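Local coordinates for protein kcn28 (Kitasatospora, PDB 6J31) that is of unassigned function but has a two-domain fold of the GT-B type and holds a bound (2E,2'E)-3,3'-(1,2-phenylene)di(prop-2-enoic acid) in this structure, at residues 37-40 with 41-45; 94-98 with 99-103; 250-253 with 254-258; 275-278 with 279-283. All blocks are in the same frame, centred on the assembly; numbering follows the deposited sequence.

All four contacts are local turns at the ends of helices or strands of the two domains, leading into or out of a loop. Interactions 1 and 2 belong to the sheet that includes strands 34-39 and 103-107; their centres are about 17 Å apart, and they touch where Ala38 CB lies 4.2 Å from Tyr96 OH. Interactions 3 and 4 flank strand 259-264 of the other sheet, their centres about 10 Å apart; Ala254 CB packs 3.5 Å from Pro278 CG, and Asn280 ND2 is hydrogen-bonded to Phe253 O. The centres of interactions 2 and 3 are about 57 Å apart. The bound (2E,2'E)-3,3'-(1,2-phenylene)di(prop-2-enoic acid) is about 13 Å from the side chain of Asn39 in interaction 1.

Interaction 1 of 4, residues 37-40 with 41-45; sequences YAND and PSVAA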
ATOM      1  N   TYR A  37      19.468  -1.718  -3.343  1.00 32.91           N
ATOM      2  CA  TYR A  37      18.035  -1.665  -3.606  1.00 31.16           C
ATOM      3  C   TYR A  37      17.818  -1.892  -5.097  1.00 31.16           C
ATOM      4  O   TYR A  37      18.137  -1.023  -5.916  1.00 32.88           O
ATOM      5  CB  TYR A  37      17.455  -0.325  -3.144  1.00 29.47           C
ATOM      6  CG  TYR A  37      15.948  -0.265  -3.045  1.00 29.13           C
ATOM      7  CD1 TYR A  37      15.135  -1.127  -3.776  1.00 27.87           C
ATOM      8  CD2 TYR A  37      15.334   0.652  -2.206  1.00 29.43           C
ATOM      9  CE1 TYR A  37      13.761  -1.065  -3.680  1.00 27.96           C
ATOM     10  CE2 TYR A  37      13.960   0.719  -2.103  1.00 28.95           C
ATOM     11  CZ  TYR A  37      13.180  -0.142  -2.840  1.00 28.66           C
ATOM     12  OH  TYR A  37      11.809  -0.076  -2.734  1.00 30.90           O
ATOM     13  N   ALA A  38      17.267  -3.052  -5.441  1.00 28.89           N
ATOM     14  CA  ALA A  38      16.991  -3.405  -6.825  1.00 28.05           C
ATOM     15  C   ALA A  38      15.582  -2.960  -7.188  1.00 29.99           C
ATOM     16  O   ALA A  38      14.612  -3.357  -6.534  1.00 30.76           O
ATOM     17  CB  ALA A  38      17.153  -4.908  -7.047  1.00 28.91           C
ATOM     18  N   ASN A  39      15.472  -2.130  -8.221  1.00 29.77           N
ATOM     19  CA  ASN A  39      14.174  -1.682  -8.695  1.00 29.29           C
ATOM     20  C   ASN A  39      14.339  -1.103 -10.093  1.00 31.15           C
ATOM     21  O   ASN A  39      15.457  -0.884 -10.568  1.00 31.42           O
ATOM     22  CB  ASN A  39      13.554  -0.664  -7.737  1.00 28.29           C
ATOM     23  CG  ASN A  39      12.045  -0.741  -7.715  1.00 28.25           C
ATOM     24  OD1 ASN A  39      11.411  -1.055  -8.725  1.00 28.45           O
ATOM     25  ND2 ASN A  39      11.458  -0.493  -6.550  1.00 24.58           N
ATOM     26  N   ASP A  40      13.207  -0.855 -10.742  1.00 32.59           N
ATOM     27  CA  ASP A  40      13.217  -0.280 -12.078  1.00 33.61           C
ATOM     28  C   ASP A  40      13.778   1.142 -12.032  1.00 32.00           C
ATOM     29  O   ASP A  40      13.540   1.872 -11.067  1.00 30.02           O
ATOM     30  CB  ASP A  40      11.803  -0.282 -12.661  1.00 36.26           C
ATOM     31  CG  ASP A  40      11.765   0.124 -14.127  1.00 37.84           C
ATOM     32  OD1 ASP A  40      11.933   1.330 -14.414  1.00 38.68           O
ATOM     33  OD2 ASP A  40      11.553  -0.757 -14.993  1.00 38.50           O
ATOM     34  N   PRO A  41      14.546   1.556 -13.042  1.00 31.80           N
ATOM     35  CA  PRO A  41      15.107   2.915 -13.020  1.00 30.78           C
ATOM     36  C   PRO A  41      14.060   4.014 -13.001  1.00 27.98           C
ATOM     37  O   PRO A  41      14.384   5.146 -12.629  1.00 26.30           O
ATOM     38  CB  PRO A  41      15.943   2.968 -14.307  1.00 32.46           C
ATOM     39  CG  PRO A  41      16.273   1.547 -14.594  1.00 34.83           C
ATOM     40  CD  PRO A  41      15.059   0.773 -14.178  1.00 33.04           C
ATOM     41  N   SER A  42      12.807   3.719 -13.346  1.00 27.83           N
ATOM     42  CA  SER A  42      11.783   4.755 -13.315  1.00 28.95           C
ATOM     43  C   SER A  42      11.572   5.331 -11.919  1.00 28.70           C
ATOM     44  O   SER A  42      11.049   6.442 -11.795  1.00 30.85           O
ATOM     45  CB  SER A  42      10.469   4.205 -13.864  1.00 30.51           C
ATOM     46  OG  SER A  42       9.978   3.161 -13.049  1.00 32.51           O
ATOM     47  N   VAL A  43      11.983   4.617 -10.873  1.00 26.52           N
ATOM     48  CA  VAL A  43      11.785   5.072  -9.501  1.00 26.33           C
ATOM     49  C   VAL A  43      13.143   5.284  -8.846  1.00 28.34           C
ATOM     50  O   VAL A  43      13.290   5.148  -7.622  1.00 28.81           O
ATOM     51  CB  VAL A  43      10.918   4.082  -8.705  1.00 28.50           C
ATOM     52  CG1 VAL A  43       9.530   4.011  -9.311  1.00 27.00           C
ATOM     53  CG2 VAL A  43      11.581   2.692  -8.646  1.00 27.75           C
ATOM     54  N   ALA A  44      14.142   5.614  -9.667  1.00 28.12           N
ATOM     55  CA  ALA A  44      15.491   5.838  -9.162  1.00 27.71           C
ATOM     56  C   ALA A  44      15.530   6.982  -8.159  1.00 27.68           C
ATOM     57  O   ALA A  44      16.359   6.973  -7.243  1.00 29.80           O
ATOM     58  CB  ALA A  44      16.449   6.113 -10.324  1.00 25.52           C
ATOM     59  N   ALA A  45      14.663   7.981  -8.325  1.00 27.65           N
ATOM     60  CA  ALA A  45      14.637   9.090  -7.376  1.00 28.37           C
ATOM     61  C   ALA A  45      14.296   8.603  -5.970  1.00 29.88           C
ATOM     62  O   ALA A  45      15.013   8.898  -5.008  1.00 31.68           O
ATOM     63  CB  ALA A  45      13.640  10.155  -7.836  1.00 26.16           C
TER
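An Asx-Pro turn at Asp40, Pro41 and Ser42 carries the chain from strand 34-39 toward helix 44-49. Asp40 OD1 is gripped twice by Ser42. Ser42 N meets the anti lone pair of Asp40 OD1 at 2.8 Å in a nearly straight bond, and Ser42 OG reaches Asp40 OD1 at 3.0 Å from well above the carboxylate plane. With CG of Asp40 turned away from its own backbone N (chi1 -172°), the carboxylate lies beside the start of the Pro41 ring, where OD1 can receive both donors. A second turn closes beside it: Val43 N binds Asp40 O at 3.2 Å, with an N-H...O angle of 171°, and Val43 is the N-cap residue of the helix that follows. Behind the turn, Asn39 OD1 accepts Asp40 N at 2.7 Å, which ties the Asn39 carboxamide to the backbone of the turn. Val43 CG2 lies 3.6 Å from Asn39 CG and almost as near to CB, OD1 and ND2. The other carboxylate oxygen, Asp40 OD2, is bound by Ser59 N. The turn thus opens the crossover of the beta-alpha-beta unit formed by strand 34-39, helix 44-49 and strand 53-56, with Pro41 resting on Pro56 and Ala44 on Leu54 of the latter strand.

Interaction 2 of 4, residues 94-98 with 99-103; sequences AAYEE and DRPDV
Glu97 and Arg100 clasp each other at the C-terminal end of helix 74-96, their side chains running side by side in the same direction. Arg100 NH2 forms a salt bridge with Glu97 OE2 at 2.9 Å. The carboxylate oxygen lies near the guanidinium plane, yet the nitrogen stands above the carboxylate plane, and the two flat groups are turned 72° against each other. Arg100 NE makes a second, longer bond to Glu97 O at 3.3 Å, so the guanidinium takes hold side-on, one nitrogen to the backbone and one to the side chain of the same residue. Glu97 bends at chi2 (69°) to bring its carboxylate back to a nearly extended arginine chain. Next to this pair, a type I beta turn from Tyr96 to Asp99 closes with Asp99 N bonded to Tyr96 O at 3.1 Å, and Arg100 CG packs 3.2 Å from the same carbonyl oxygen. At the buried tyrosine, Asp99 O lies at the edge of the Tyr96 ring, 3.5 Å from CD1, and Pro101 CD approaches that CD1 at 4.0 Å. Farther out, Tyr96 OH is hydrogen-bonded to Thr36, its ring meets Phe104 edge-to-face, and Asp99 is held by a salt bridge to Arg34. Arg100 also makes a cation-pi contact with Trp120. The guanidinium is therefore met by a carboxylate, a carbonyl oxygen and an aromatic ring, which probably limits its rotation, while Glu97 and Asp99 each pair with a different arginine, Arg100 and Arg34, which probably offsets their charges.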
ATOM      1  N   ALA A  94      22.117 -11.907 -12.270  1.00 30.96           N
ATOM      2  CA  ALA A  94      23.295 -11.289 -12.870  1.00 30.82           C
ATOM      3  C   ALA A  94      23.874 -10.202 -11.972  1.00 30.35           C
ATOM      4  O   ALA A  94      25.099 -10.089 -11.831  1.00 30.85           O
ATOM      5  CB  ALA A  94      22.940 -10.725 -14.245  1.00 30.30           C
ATOM      6  N   ALA A  95      23.013  -9.388 -11.360  1.00 28.39           N
ATOM      7  CA  ALA A  95      23.497  -8.279 -10.546  1.00 30.00           C
ATOM      8  C   ALA A  95      24.202  -8.763  -9.280  1.00 29.54           C
ATOM      9  O   ALA A  95      25.203  -8.173  -8.861  1.00 28.83           O
ATOM     10  CB  ALA A  95      22.340  -7.346 -10.192  1.00 31.02           C
ATOM     11  N   TYR A  96      23.697  -9.825  -8.649  1.00 28.77           N
ATOM     12  CA  TYR A  96      24.179 -10.234  -7.334  1.00 28.57           C
ATOM     13  C   TYR A  96      25.067 -11.471  -7.353  1.00 30.59           C
ATOM     14  O   TYR A  96      25.525 -11.892  -6.286  1.00 29.81           O
ATOM     15  CB  TYR A  96      22.990 -10.481  -6.397  1.00 28.41           C
ATOM     16  CG  TYR A  96      22.311  -9.218  -5.924  1.00 27.51           C
ATOM     17  CD1 TYR A  96      22.892  -8.419  -4.947  1.00 25.56           C
ATOM     18  CD2 TYR A  96      21.096  -8.817  -6.463  1.00 27.24           C
ATOM     19  CE1 TYR A  96      22.275  -7.264  -4.510  1.00 25.32           C
ATOM     20  CE2 TYR A  96      20.473  -7.664  -6.036  1.00 25.97           C
ATOM     21  CZ  TYR A  96      21.066  -6.890  -5.059  1.00 25.51           C
ATOM     22  OH  TYR A  96      20.447  -5.736  -4.630  1.00 25.73           O
ATOM     23  N   GLU A  97      25.363 -12.030  -8.532  1.00 35.40           N
ATOM     24  CA  GLU A  97      26.094 -13.295  -8.608  1.00 39.58           C
ATOM     25  C   GLU A  97      27.428 -13.221  -7.883  1.00 40.97           C
ATOM     26  O   GLU A  97      27.801 -14.146  -7.151  1.00 39.33           O
ATOM     27  CB  GLU A  97      26.322 -13.674 -10.070  1.00 42.46           C
ATOM     28  CG  GLU A  97      27.203 -14.894 -10.273  1.00 44.12           C
ATOM     29  CD  GLU A  97      26.537 -16.179  -9.827  1.00 45.33           C
ATOM     30  OE1 GLU A  97      25.384 -16.425 -10.241  1.00 44.90           O
ATOM     31  OE2 GLU A  97      27.173 -16.948  -9.077  1.00 46.29           O
ATOM     32  N   GLU A  98      28.158 -12.129  -8.076  1.00 43.84           N
ATOM     33  CA  GLU A  98      29.483 -11.939  -7.514  1.00 47.57           C
ATOM     34  C   GLU A  98      29.462 -11.030  -6.291  1.00 43.86           C
ATOM     35  O   GLU A  98      30.525 -10.688  -5.767  1.00 40.95           O
ATOM     36  CB  GLU A  98      30.391 -11.331  -8.585  1.00 55.71           C
ATOM     37  CG  GLU A  98      30.416 -12.094  -9.915  1.00 63.45           C
ATOM     38  CD  GLU A  98      31.569 -13.062 -10.059  1.00 71.50           C
ATOM     39  OE1 GLU A  98      31.419 -14.246  -9.689  1.00 75.60           O
ATOM     40  OE2 GLU A  98      32.625 -12.630 -10.569  1.00 74.45           O
ATOM     41  N   ASP A  99      28.280 -10.608  -5.850  1.00 43.96           N
ATOM     42  CA  ASP A  99      28.119  -9.668  -4.745  1.00 42.93           C
ATOM     43  C   ASP A  99      26.931 -10.090  -3.886  1.00 38.45           C
ATOM     44  O   ASP A  99      26.015  -9.310  -3.619  1.00 36.45           O
ATOM     45  CB  ASP A  99      27.933  -8.250  -5.283  1.00 47.00           C
ATOM     46  CG  ASP A  99      28.330  -7.184  -4.285  1.00 50.14           C
ATOM     47  OD1 ASP A  99      28.868  -7.532  -3.215  1.00 53.24           O
ATOM     48  OD2 ASP A  99      28.098  -5.991  -4.571  1.00 53.91           O
ATOM     49  N   ARG A 100      26.934 -11.344  -3.449  1.00 35.10           N
ATOM     50  CA  ARG A 100      25.750 -11.906  -2.817  1.00 33.93           C
ATOM     51  C   ARG A 100      25.502 -11.270  -1.450  1.00 32.93           C
ATOM     52  O   ARG A 100      26.433 -11.100  -0.660  1.00 34.50           O
ATOM     53  CB  ARG A 100      25.892 -13.417  -2.686  1.00 33.20           C
ATOM     54  CG  ARG A 100      26.086 -14.095  -4.027  1.00 31.21           C
ATOM     55  CD  ARG A 100      26.122 -15.596  -3.887  1.00 33.58           C
ATOM     56  NE  ARG A 100      26.248 -16.254  -5.181  1.00 35.18           N
ATOM     57  CZ  ARG A 100      26.122 -17.562  -5.362  1.00 37.77           C
ATOM     58  NH1 ARG A 100      25.853 -18.349  -4.331  1.00 39.90           N
ATOM     59  NH2 ARG A 100      26.254 -18.081  -6.573  1.00 38.34           N
ATOM     60  N   PRO A 101      24.257 -10.929  -1.139  1.00 31.43           N
ATOM     61  CA  PRO A 101      23.964 -10.260   0.132  1.00 32.47           C
ATOM     62  C   PRO A 101      23.804 -11.255   1.273  1.00 31.93           C
ATOM     63  O   PRO A 101      23.687 -12.467   1.074  1.00 31.64           O
ATOM     64  CB  PRO A 101      22.646  -9.539  -0.160  1.00 32.19           C
ATOM     65  CG  PRO A 101      21.952 -10.475  -1.108  1.00 31.78           C
ATOM     66  CD  PRO A 101      23.051 -11.077  -1.973  1.00 30.69           C
ATOM     67  N   ASP A 102      23.845 -10.712   2.493  1.00 31.94           N
ATOM     68  CA  ASP A 102      23.603 -11.523   3.682  1.00 35.47           C
ATOM     69  C   ASP A 102      22.129 -11.867   3.844  1.00 34.62           C
ATOM     70  O   ASP A 102      21.796 -12.897   4.439  1.00 33.91           O
ATOM     71  CB  ASP A 102      24.126 -10.802   4.921  1.00 39.81           C
ATOM     72  CG  ASP A 102      25.630 -10.664   4.909  1.00 44.48           C
ATOM     73  OD1 ASP A 102      26.305 -11.696   4.714  1.00 49.45           O
ATOM     74  OD2 ASP A 102      26.135  -9.535   5.084  1.00 45.19           O
ATOM     75  N   VAL A 103      21.238 -11.012   3.349  1.00 33.64           N
ATOM     76  CA  VAL A 103      19.808 -11.267   3.423  1.00 32.34           C
ATOM     77  C   VAL A 103      19.136 -10.541   2.267  1.00 32.33           C
ATOM     78  O   VAL A 103      19.579  -9.471   1.839  1.00 32.24           O
ATOM     79  CB  VAL A 103      19.232 -10.835   4.794  1.00 31.78           C
ATOM     80  CG1 VAL A 103      19.467  -9.357   5.027  1.00 31.22           C
ATOM     81  CG2 VAL A 103      17.752 -11.167   4.892  1.00 25.31           C
TER

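Interaction 3 of 4, residues 250-253 with 254-258; sequences VEVF and AALPD
This is a helix-terminating turn: helix 243-253 ends at Phe253, and a type II beta turn from Phe253 to Leu256 redirects the chain toward strand 259-264. The last helical bond runs from Ala254 N to Val250 O at 2.6 Å, reaching the carbonyl with an N-H...O angle of 154°. Leu256 N then binds Phe253 O at 3.0 Å, coming from above the carbonyl plane rather than along a lone pair; Phe253 O is also hydrogen-bonded to Asn280 ND2. Ala255 occupies the third place of the turn with a positive phi of 103°, a conformation more often adopted by glycine. Leu256 turns its side chain back toward the end of the helix. Its CB is nestled between two carbonyls, 3.3 Å from both Val252 O and Phe253 O, and its CD2 touches Val252 CG1 at 4.0 Å, the two side chains lying alongside and pointing the same way. The same methyl reaches Phe253 CD2 at 4.1 Å, an oblique approach to the ring. Val252 CG1 in turn lies over one face of that ring, offset toward its rim. Helix 350-362 packs against this cluster through Arg354, which touches Val252 and Leu256, and Val357, which touches Phe253, whereas Val250 and Phe253 face Leu261 of strand 259-264.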
ATOM      1  N   VAL A 250     -18.285  19.214  -4.768  1.00 82.58           N
ATOM      2  CA  VAL A 250     -18.440  20.668  -4.743  1.00 85.42           C
ATOM      3  C   VAL A 250     -19.901  21.033  -4.504  1.00 87.07           C
ATOM      4  O   VAL A 250     -20.205  21.968  -3.757  1.00 88.11           O
ATOM      5  CB  VAL A 250     -17.872  21.321  -6.020  1.00 87.19           C
ATOM      6  CG1 VAL A 250     -16.361  21.181  -6.057  1.00 87.24           C
ATOM      7  CG2 VAL A 250     -18.477  20.730  -7.268  1.00 87.93           C
ATOM      8  N   GLU A 251     -20.827  20.288  -5.117  1.00 87.66           N
ATOM      9  CA  GLU A 251     -22.249  20.534  -4.884  1.00 89.43           C
ATOM     10  C   GLU A 251     -22.596  20.390  -3.407  1.00 88.15           C
ATOM     11  O   GLU A 251     -23.472  21.095  -2.896  1.00 88.58           O
ATOM     12  CB  GLU A 251     -23.098  19.577  -5.721  1.00 91.40           C
ATOM     13  CG  GLU A 251     -24.572  19.559  -5.331  1.00 93.33           C
ATOM     14  CD  GLU A 251     -25.389  18.573  -6.141  1.00 94.45           C
ATOM     15  OE1 GLU A 251     -24.811  17.892  -7.014  1.00 94.15           O
ATOM     16  OE2 GLU A 251     -26.609  18.468  -5.893  1.00 95.33           O
ATOM     17  N   VAL A 252     -21.949  19.453  -2.714  1.00 85.92           N
ATOM     18  CA  VAL A 252     -22.216  19.267  -1.290  1.00 84.34           C
ATOM     19  C   VAL A 252     -21.601  20.400  -0.478  1.00 83.65           C
ATOM     20  O   VAL A 252     -22.272  21.033   0.346  1.00 85.13           O
ATOM     21  CB  VAL A 252     -21.698  17.897  -0.821  1.00 83.54           C
ATOM     22  CG1 VAL A 252     -21.659  17.842   0.696  1.00 83.16           C
ATOM     23  CG2 VAL A 252     -22.575  16.787  -1.374  1.00 82.93           C
ATOM     24  N   PHE A 253     -20.312  20.664  -0.685  1.00 81.91           N
ATOM     25  CA  PHE A 253     -19.620  21.631   0.158  1.00 81.58           C
ATOM     26  C   PHE A 253     -19.930  23.072  -0.231  1.00 85.54           C
ATOM     27  O   PHE A 253     -19.814  23.972   0.609  1.00 86.59           O
ATOM     28  CB  PHE A 253     -18.121  21.346   0.120  1.00 77.67           C
ATOM     29  CG  PHE A 253     -17.746  20.103   0.872  1.00 74.63           C
ATOM     30  CD1 PHE A 253     -17.696  18.875   0.230  1.00 72.64           C
ATOM     31  CD2 PHE A 253     -17.490  20.153   2.229  1.00 73.52           C
ATOM     32  CE1 PHE A 253     -17.374  17.728   0.922  1.00 71.09           C
ATOM     33  CE2 PHE A 253     -17.169  19.008   2.926  1.00 72.10           C
ATOM     34  CZ  PHE A 253     -17.108  17.795   2.271  1.00 71.14           C
ATOM     35  N   ALA A 254     -20.303  23.316  -1.482  1.00 88.36           N
ATOM     36  CA  ALA A 254     -21.066  24.514  -1.815  1.00 91.34           C
ATOM     37  C   ALA A 254     -22.507  24.328  -1.371  1.00 92.26           C
ATOM     38  O   ALA A 254     -23.196  23.456  -1.905  1.00 93.29           O
ATOM     39  CB  ALA A 254     -21.012  24.803  -3.312  1.00 92.18           C
ATOM     40  N   ALA A 255     -22.939  25.128  -0.390  1.00 91.34           N
ATOM     41  CA  ALA A 255     -24.161  24.983   0.408  1.00 90.47           C
ATOM     42  C   ALA A 255     -23.783  24.436   1.772  1.00 88.48           C
ATOM     43  O   ALA A 255     -24.649  24.205   2.621  1.00 88.49           O
ATOM     44  CB  ALA A 255     -25.235  24.105  -0.244  1.00 90.53           C
ATOM     45  N   LEU A 256     -22.482  24.263   1.994  1.00 86.67           N
ATOM     46  CA  LEU A 256     -21.939  23.828   3.279  1.00 85.71           C
ATOM     47  C   LEU A 256     -20.951  24.865   3.808  1.00 86.27           C
ATOM     48  O   LEU A 256     -19.777  24.554   4.039  1.00 85.52           O
ATOM     49  CB  LEU A 256     -21.274  22.460   3.155  1.00 83.97           C
ATOM     50  CG  LEU A 256     -21.409  21.536   4.369  1.00 83.10           C
ATOM     51  CD1 LEU A 256     -22.761  21.709   5.049  1.00 83.21           C
ATOM     52  CD2 LEU A 256     -21.182  20.083   3.976  1.00 82.06           C
ATOM     53  N   PRO A 257     -21.385  26.115   3.987  1.00 87.92           N
ATOM     54  CA  PRO A 257     -20.472  27.132   4.507  1.00 88.80           C
ATOM     55  C   PRO A 257     -19.995  26.717   5.888  1.00 89.59           C
ATOM     56  O   PRO A 257     -20.582  25.842   6.531  1.00 91.74           O
ATOM     57  CB  PRO A 257     -21.332  28.403   4.562  1.00 89.65           C
ATOM     58  CG  PRO A 257     -22.508  28.108   3.689  1.00 89.29           C
ATOM     59  CD  PRO A 257     -22.749  26.652   3.872  1.00 88.38           C
ATOM     60  N   ASP A 258     -18.894  27.338   6.313  1.00 90.37           N
ATOM     61  CA  ASP A 258     -18.190  27.073   7.565  1.00 91.12           C
ATOM     62  C   ASP A 258     -17.273  25.878   7.342  1.00 86.89           C
ATOM     63  O   ASP A 258     -16.357  25.625   8.130  1.00 85.79           O
ATOM     64  CB  ASP A 258     -19.149  26.811   8.732  1.00 94.60           C
ATOM     65  CG  ASP A 258     -20.133  27.939   8.938  1.00 97.78           C
ATOM     66  OD1 ASP A 258     -19.789  29.091   8.603  1.00 98.82           O
ATOM     67  OD2 ASP A 258     -21.252  27.671   9.426  1.00 98.89           O
TER

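Interaction 4 of 4, residues 275-278 with 279-283; sequences GELP and PNVEV
Leu277 and Val283 press together at the apolar centre, Leu277 CD1 standing 3.4 Å from Val283 CG2, tighter than usual van der Waals contact. The two side chains meet at about a right angle. A looser contact joins Leu277 CD2 to Val281 CG1 at 4.4 Å, so the leucine spans the two valines that point to the same side of strand 281-284. Leu277 CG is swung away from its carbonyl carbon (chi1 -75°), which directs both methyls toward the strand. Pro278 continues the apolar surface, with its CD 4.3 Å from Val281 CG2 and its CB 3.6 Å from CD of Pro279. The consecutive prolines then shape the polar edge, a type I beta turn from Pro278 to Val281. Val281 N donates to Pro278 O at 3.1 Å (N-H...O 152°), arriving from above the carbonyl plane, and this single backbone bond closes the reversal into the strand. At the third position, Asn280 ND2 is hydrogen-bonded to Phe253 O at the end of helix 243-253. Strand 281-284 is an edge strand of its parallel sheet within this chain and runs beside strand 259-264, where Val281 packs on Leu261 and Val283 on Leu263.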
ATOM      1  N   GLY A 275     -16.739  28.135 -12.619  1.00141.20           N
ATOM      2  CA  GLY A 275     -16.406  29.455 -13.119  1.00147.08           C
ATOM      3  C   GLY A 275     -15.251  30.129 -12.422  1.00151.45           C
ATOM      4  O   GLY A 275     -14.895  31.261 -12.769  1.00153.13           O
ATOM      5  N   GLU A 276     -14.664  29.424 -11.452  1.00154.04           N
ATOM      6  CA  GLU A 276     -13.541  29.789 -10.591  1.00152.59           C
ATOM      7  C   GLU A 276     -13.796  29.052  -9.287  1.00146.98           C
ATOM      8  O   GLU A 276     -13.018  29.161  -8.333  1.00148.18           O
ATOM      9  CB  GLU A 276     -13.381  31.293 -10.363  1.00159.74           C
ATOM     10  CG  GLU A 276     -11.921  31.744 -10.388  1.00163.05           C
ATOM     11  CD  GLU A 276     -11.687  32.923 -11.315  1.00166.99           C
ATOM     12  OE1 GLU A 276     -11.847  32.762 -12.544  1.00168.15           O
ATOM     13  OE2 GLU A 276     -11.353  34.017 -10.811  1.00168.51           O
ATOM     14  N   LEU A 277     -14.944  28.347  -9.250  1.00128.98           N
ATOM     15  CA  LEU A 277     -15.429  27.471  -8.191  1.00111.32           C
ATOM     16  C   LEU A 277     -16.118  28.285  -7.104  1.00102.87           C
ATOM     17  O   LEU A 277     -15.892  29.497  -7.001  1.00104.25           O
ATOM     18  CB  LEU A 277     -14.272  26.647  -7.625  1.00106.56           C
ATOM     19  CG  LEU A 277     -13.851  25.529  -8.577  1.00103.16           C
ATOM     20  CD1 LEU A 277     -12.428  25.143  -8.267  1.00101.76           C
ATOM     21  CD2 LEU A 277     -14.776  24.322  -8.504  1.00101.86           C
ATOM     22  N   PRO A 278     -16.986  27.674  -6.300  1.00 93.41           N
ATOM     23  CA  PRO A 278     -17.497  28.378  -5.137  1.00 87.65           C
ATOM     24  C   PRO A 278     -16.352  28.816  -4.255  1.00 81.65           C
ATOM     25  O   PRO A 278     -15.280  28.182  -4.238  1.00 79.92           O
ATOM     26  CB  PRO A 278     -18.367  27.321  -4.440  1.00 87.85           C
ATOM     27  CG  PRO A 278     -18.754  26.386  -5.524  1.00 88.93           C
ATOM     28  CD  PRO A 278     -17.549  26.317  -6.407  1.00 90.34           C
ATOM     29  N   PRO A 279     -16.525  29.893  -3.492  1.00 78.27           N
ATOM     30  CA  PRO A 279     -15.480  30.245  -2.519  1.00 76.21           C
ATOM     31  C   PRO A 279     -15.192  29.143  -1.524  1.00 75.13           C
ATOM     32  O   PRO A 279     -14.155  29.189  -0.859  1.00 74.35           O
ATOM     33  CB  PRO A 279     -16.058  31.464  -1.805  1.00 76.06           C
ATOM     34  CG  PRO A 279     -17.542  31.296  -1.943  1.00 76.59           C
ATOM     35  CD  PRO A 279     -17.737  30.709  -3.315  1.00 77.31           C
ATOM     36  N   ASN A 280     -16.072  28.160  -1.382  1.00 74.79           N
ATOM     37  CA  ASN A 280     -15.788  27.067  -0.466  1.00 74.08           C
ATOM     38  C   ASN A 280     -14.663  26.158  -0.964  1.00 70.57           C
ATOM     39  O   ASN A 280     -13.855  25.672  -0.169  1.00 68.81           O
ATOM     40  CB  ASN A 280     -17.062  26.260  -0.219  1.00 76.00           C
ATOM     41  CG  ASN A 280     -17.511  26.407   1.182  1.00 77.24           C
ATOM     42  OD1 ASN A 280     -17.030  27.301   1.873  1.00 77.59           O
ATOM     43  ND2 ASN A 280     -18.405  25.536   1.637  1.00 77.32           N
ATOM     44  N   VAL A 281     -14.582  25.913  -2.271  1.00 68.49           N
ATOM     45  CA  VAL A 281     -13.762  24.834  -2.813  1.00 64.47           C
ATOM     46  C   VAL A 281     -12.432  25.379  -3.319  1.00 62.40           C
ATOM     47  O   VAL A 281     -12.380  26.447  -3.943  1.00 65.52           O
ATOM     48  CB  VAL A 281     -14.524  24.103  -3.934  1.00 62.65           C
ATOM     49  CG1 VAL A 281     -13.718  22.901  -4.449  1.00 60.85           C
ATOM     50  CG2 VAL A 281     -15.884  23.695  -3.429  1.00 62.48           C
ATOM     51  N   GLU A 282     -11.346  24.668  -3.016  1.00 58.88           N
ATOM     52  CA  GLU A 282     -10.051  24.923  -3.630  1.00 56.28           C
ATOM     53  C   GLU A 282      -9.614  23.592  -4.213  1.00 54.18           C
ATOM     54  O   GLU A 282      -9.715  22.555  -3.548  1.00 56.02           O
ATOM     55  CB  GLU A 282      -9.015  25.498  -2.637  1.00 56.47           C
ATOM     56  CG  GLU A 282      -8.251  24.489  -1.804  1.00 55.21           C
ATOM     57  CD  GLU A 282      -7.331  25.146  -0.795  1.00 53.46           C
ATOM     58  OE1 GLU A 282      -7.760  26.100  -0.114  1.00 52.87           O
ATOM     59  OE2 GLU A 282      -6.163  24.721  -0.699  1.00 52.82           O
ATOM     60  N   VAL A 283      -9.208  23.607  -5.478  1.00 51.77           N
ATOM     61  CA  VAL A 283      -8.931  22.390  -6.227  1.00 49.22           C
ATOM     62  C   VAL A 283      -7.444  22.318  -6.531  1.00 48.55           C
ATOM     63  O   VAL A 283      -6.806  23.340  -6.809  1.00 47.92           O
ATOM     64  CB  VAL A 283      -9.788  22.334  -7.506  1.00 47.73           C
ATOM     65  CG1 VAL A 283      -9.369  21.192  -8.380  1.00 46.68           C
ATOM     66  CG2 VAL A 283     -11.245  22.149  -7.126  1.00 47.34           C
TER